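Dihydroxyacetone kinase (Citrobacter freundii, PDB 1UN8) catalyses the ATP-dependent phosphorylation of dihydroxyacetone to dihydroxyacetone phosphate, acting as a homodimer with a divalent metal cofactor. Local coordinates at residues A418-G421 and E422-V426; D479-Q482 and P483-S487. All coordinates share one frame; numbering follows the deposited sequence.

Contact 1: A418-G421 and E422-V426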
loop_
_atom_site.group_PDB
_atom_site.type_symbol
_atom_site.label_atom_id
_atom_site.label_comp_id
_atom_site.label_asym_id
_atom_site.label_seq_id
_atom_site.Cartn_x
_atom_site.Cartn_y
_atom_site.Cartn_z
ATOM N N ALA A 418 -14.637 -12.471 44.079
ATOM C CA ALA A 418 -14.604 -13.041 42.740
ATOM C C ALA A 418 -15.976 -12.909 42.074
ATOM O O ALA A 418 -16.070 -12.678 40.872
ATOM C CB ALA A 418 -14.192 -14.508 42.808
ATOM N N LEU A 419 -17.039 -13.047 42.859
ATOM C CA LEU A 419 -18.384 -12.939 42.308
ATOM C C LEU A 419 -18.722 -11.503 41.919
ATOM O O LEU A 419 -19.326 -11.262 40.871
ATOM C CB LEU A 419 -19.413 -13.455 43.310
ATOM C CG LEU A 419 -20.846 -13.301 42.796
ATOM C CD1 LEU A 419 -21.006 -14.080 41.494
ATOM C CD2 LEU A 419 -21.822 -13.790 43.854
ATOM N N ILE A 420 -18.344 -10.559 42.774
ATOM C CA ILE A 420 -18.586 -9.145 42.501
ATOM C C ILE A 420 -17.771 -8.777 41.265
ATOM O O ILE A 420 -18.278 -8.136 40.339
ATOM C CB ILE A 420 -18.142 -8.256 43.697
ATOM C CG1 ILE A 420 -19.038 -8.530 44.905
ATOM C CG2 ILE A 420 -18.204 -6.776 43.324
ATOM C CD1 ILE A 420 -18.545 -7.891 46.183
ATOM N N GLY A 421 -16.507 -9.199 41.260
ATOM C CA GLY A 421 -15.632 -8.905 40.144
ATOM C C GLY A 421 -16.228 -9.358 38.828
ATOM O O GLY A 421 -16.069 -8.709 37.791
ATOM N N GLU A 422 -16.936 -10.477 38.875
ATOM C CA GLU A 422 -17.552 -11.018 37.682
ATOM C C GLU A 422 -18.805 -10.254 37.283
ATOM O O GLU A 422 -19.050 -10.027 36.106
ATOM C CB GLU A 422 -17.914 -12.482 37.908
ATOM C CG GLU A 422 -18.433 -13.195 36.668
ATOM C CD GLU A 422 -19.120 -14.513 36.999
ATOM O OE1 GLU A 422 -20.265 -14.486 37.513
ATOM O OE2 GLU A 422 -18.508 -15.577 36.750
ATOM N N ARG A 423 -19.585 -9.836 38.267
ATOM C CA ARG A 423 -20.834 -9.144 37.991
ATOM C C ARG A 423 -20.801 -7.644 37.667
ATOM O O ARG A 423 -21.660 -7.153 36.941
ATOM C CB ARG A 423 -21.796 -9.384 39.159
ATOM C CG ARG A 423 -22.149 -10.848 39.406
ATOM C CD ARG A 423 -23.599 -11.138 39.038
ATOM N NE ARG A 423 -23.796 -11.200 37.592
ATOM C CZ ARG A 423 -24.889 -10.773 36.965
ATOM N NH1 ARG A 423 -25.894 -10.244 37.656
ATOM N NH2 ARG A 423 -24.980 -10.878 35.644
ATOM N N LEU A 424 -19.821 -6.912 38.184
ATOM C CA LEU A 424 -19.775 -5.472 37.947
ATOM C C LEU A 424 -19.761 -5.019 36.487
ATOM O O LEU A 424 -20.612 -4.225 36.093
ATOM C CB LEU A 424 -18.600 -4.850 38.712
ATOM C CG LEU A 424 -18.716 -4.912 40.245
ATOM C CD1 LEU A 424 -17.597 -4.104 40.892
ATOM C CD2 LEU A 424 -20.074 -4.374 40.683
ATOM N N THR A 425 -18.822 -5.511 35.683
ATOM C CA THR A 425 -18.750 -5.106 34.273
ATOM C C THR A 425 -20.033 -5.386 33.504
ATOM O O THR A 425 -20.333 -4.716 32.509
ATOM C CB THR A 425 -17.619 -5.814 33.519
ATOM O OG1 THR A 425 -17.650 -7.210 33.825
ATOM C CG2 THR A 425 -16.278 -5.230 33.892
ATOM N N VAL A 426 -20.788 -6.381 33.953
ATOM C CA VAL A 426 -22.031 -6.725 33.282
ATOM C C VAL A 426 -23.080 -5.643 33.498
ATOM O O VAL A 426 -23.889 -5.362 32.616
ATOM C CB VAL A 426 -22.583 -8.070 33.797
ATOM C CG1 VAL A 426 -23.953 -8.358 33.180
ATOM C CG2 VAL A 426 -21.602 -9.181 33.463
#

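Contact 2: D479-Q482 and P483-S487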
loop_
_atom_site.group_PDB
_atom_site.type_symbol
_atom_site.label_atom_id
_atom_site.label_comp_id
_atom_site.label_asym_id
_atom_site.label_seq_id
_atom_site.Cartn_x
_atom_site.Cartn_y
_atom_site.Cartn_z
ATOM N N ASP A 479 -7.012 8.501 44.177
ATOM C CA ASP A 479 -6.574 9.552 45.093
ATOM C C ASP A 479 -7.131 9.457 46.507
ATOM O O ASP A 479 -6.559 10.016 47.443
ATOM C CB ASP A 479 -6.900 10.922 44.511
ATOM C CG ASP A 479 -6.385 11.078 43.109
ATOM O OD1 ASP A 479 -5.151 11.062 42.935
ATOM O OD2 ASP A 479 -7.196 11.227 42.176
ATOM N N ALA A 480 -8.241 8.751 46.663
ATOM C CA ALA A 480 -8.841 8.584 47.972
ATOM C C ALA A 480 -8.637 7.142 48.445
ATOM O O ALA A 480 -8.433 6.894 49.634
ATOM C CB ALA A 480 -10.345 8.923 47.911
ATOM N N LEU A 481 -8.674 6.199 47.507
ATOM C CA LEU A 481 -8.528 4.782 47.832
ATOM C C LEU A 481 -7.165 4.424 48.406
ATOM O O LEU A 481 -7.074 3.813 49.466
ATOM C CB LEU A 481 -8.782 3.917 46.593
ATOM C CG LEU A 481 -9.603 2.630 46.742
ATOM C CD1 LEU A 481 -9.032 1.595 45.800
ATOM C CD2 LEU A 481 -9.587 2.113 48.158
ATOM N N GLN A 482 -6.108 4.796 47.699
ATOM C CA GLN A 482 -4.757 4.486 48.150
ATOM C C GLN A 482 -4.488 4.977 49.567
ATOM O O GLN A 482 -4.048 4.211 50.419
ATOM C CB GLN A 482 -3.727 5.084 47.194
ATOM C CG GLN A 482 -2.320 4.660 47.510
ATOM C CD GLN A 482 -1.533 4.329 46.264
ATOM O OE1 GLN A 482 -1.270 5.197 45.423
ATOM N NE2 GLN A 482 -1.157 3.061 46.130
ATOM N N PRO A 483 -4.749 6.268 49.835
ATOM C CA PRO A 483 -4.517 6.807 51.176
ATOM C C PRO A 483 -5.212 5.941 52.214
ATOM O O PRO A 483 -4.616 5.581 53.231
ATOM C CB PRO A 483 -5.127 8.205 51.091
ATOM C CG PRO A 483 -4.903 8.581 49.673
ATOM C CD PRO A 483 -5.269 7.319 48.937
ATOM N N ALA A 484 -6.469 5.602 51.929
ATOM C CA ALA A 484 -7.277 4.783 52.822
ATOM C C ALA A 484 -6.691 3.394 53.007
ATOM O O ALA A 484 -6.595 2.906 54.135
ATOM C CB ALA A 484 -8.704 4.680 52.288
ATOM N N LEU A 485 -6.299 2.754 51.910
ATOM C CA LEU A 485 -5.743 1.410 52.005
ATOM C C LEU A 485 -4.397 1.423 52.706
ATOM O O LEU A 485 -4.012 0.446 53.357
ATOM C CB LEU A 485 -5.624 0.767 50.621
ATOM C CG LEU A 485 -6.984 0.460 49.980
ATOM C CD1 LEU A 485 -6.788 -0.333 48.710
ATOM C CD2 LEU A 485 -7.855 -0.319 50.957
ATOM N N THR A 486 -3.682 2.531 52.586
ATOM C CA THR A 486 -2.398 2.635 53.251
ATOM C C THR A 486 -2.667 2.859 54.738
ATOM O O THR A 486 -2.012 2.258 55.592
ATOM C CB THR A 486 -1.574 3.792 52.688
ATOM O OG1 THR A 486 -1.274 3.525 51.314
ATOM C CG2 THR A 486 -0.276 3.943 53.449
ATOM N N SER A 487 -3.641 3.709 55.047
ATOM C CA SER A 487 -3.981 3.970 56.437
ATOM C C SER A 487 -4.313 2.653 57.146
ATOM O O SER A 487 -3.791 2.367 58.226
ATOM C CB SER A 487 -5.176 4.915 56.523
ATOM O OG SER A 487 -5.519 5.181 57.868
#

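Contact 1: A418-G421 and E422-V426
Ile420 and Leu424, one helical turn apart, lie side by side and point the same way. The touching branch on Ile420 is the methyl CG2, whose carbon sits 3.6 Å from CG of Leu424 and 3.7 Å from its CD1. In Leu424 the CG branch stands beside its own backbone N, anti to the carbonyl carbon (chi1 -66°), which turns it back along the helix toward Ile420. Ile420 CG2 is in turn anti to its own backbone N, beside the carbonyl carbon, and so leans forward to meet it. In the backbone of the same turn, Leu424 N donates to Ile420 O at 2.9 Å. Both side chains are buried: Phe440 of helix 430-448 touches each of them, and Ile420 also touches the bound phospholipid. They form an i to i+4 pair on helix 413-427 of the DhaL domain, whose eight-helix alpha barrel forms the pocket for the lipid. On another face of the helix, Leu419 and Arg423 repeat the spacing, again pointing the same way, but more loosely. Leu419 reaches forward with CD1, 4.0 Å from CG of Arg423, so the leucine meets only the aliphatic root of the arginine. Beyond that root the chain bends at chi2 and chi3 and leads away to Glu398, with which NH1 forms a salt bridge. The backbone N of Arg423 bonds to Leu419 O at 3.0 Å. Glu422 crosses the end of Leu419 at an angle, its extended chain bringing OE1 to 4.1 Å from CD1 of Leu419, while OE2 accepts a hydrogen bond from Val348 N. Glu422 N bonds to Ala418 O at 3.1 Å.

Contact 2: D479-Q482 and P483-S487
Asp479 O meets the ring of Pro483 rather than an N-H: the amide nitrogen of Pro483 carries no hydrogen, so the usual bond of the turn is missing, and the ring, with CG 3.1 Å from Asp479 O, occupies that position. The carboxylate of Asp479 turns elsewhere, OD1 accepting a hydrogen bond from Gly473 N. Next along the chain, Ala480 O has CD of Pro483 nearby and takes a long bond of 3.3 Å from Ala484 N, so regular i to i+4 bonding resumes just past the ring. Leu481 crosses Leu485 at a slant; its CD2 rests 3.6 Å from CG of Leu485, and in the backbone of the same turn Leu485 N bonds to Leu481 O at 2.8 Å. Leu461 and Met464 of helix 453-468 also touch Leu481, on a side of the helix facing its barrel neighbours. Gln482 closes the segment with a carbonyl held twice. Thr486 N reaches Gln482 O at 2.8 Å, while Thr486 OG1 donates to the same oxygen at 3.0 Å from above the carbonyl plane, 47° out of it. With chi1 at -64°, the hydroxyl of Thr486 stands beside its own backbone N and faces back to the preceding turn, as helical threonines often do. Helix 478-490 of the DhaL barrel is thus kinked where Asp479 O lacks an amide donor from Pro483, and the Thr486 hydroxyl adds a second grip on the carbonyl immediately before the proline.

Contacts 1 and 2 belong to two helices of the same eight-helix barrel, with helices 430-448 and 453-468 between them in sequence. Their centres are 22 Å apart and their nearest atoms about 11 Å, so the two do not touch. Ile420 of contact 1 lines the lipid pocket, its side chain about 3 Å from the bound phospholipid MYY. The side chain of Leu481 in contact 2 approaches MYY less closely, at about 5 Å. Contact 2 adjoins ATP-binding residues: side chain to side chain, Leu481 is about 4 Å from Met477, which is also close in sequence, and Asp479 about 5 Å from Asp533. In contact 1, Leu424 stays about 9 Å from Ser432 and Met477.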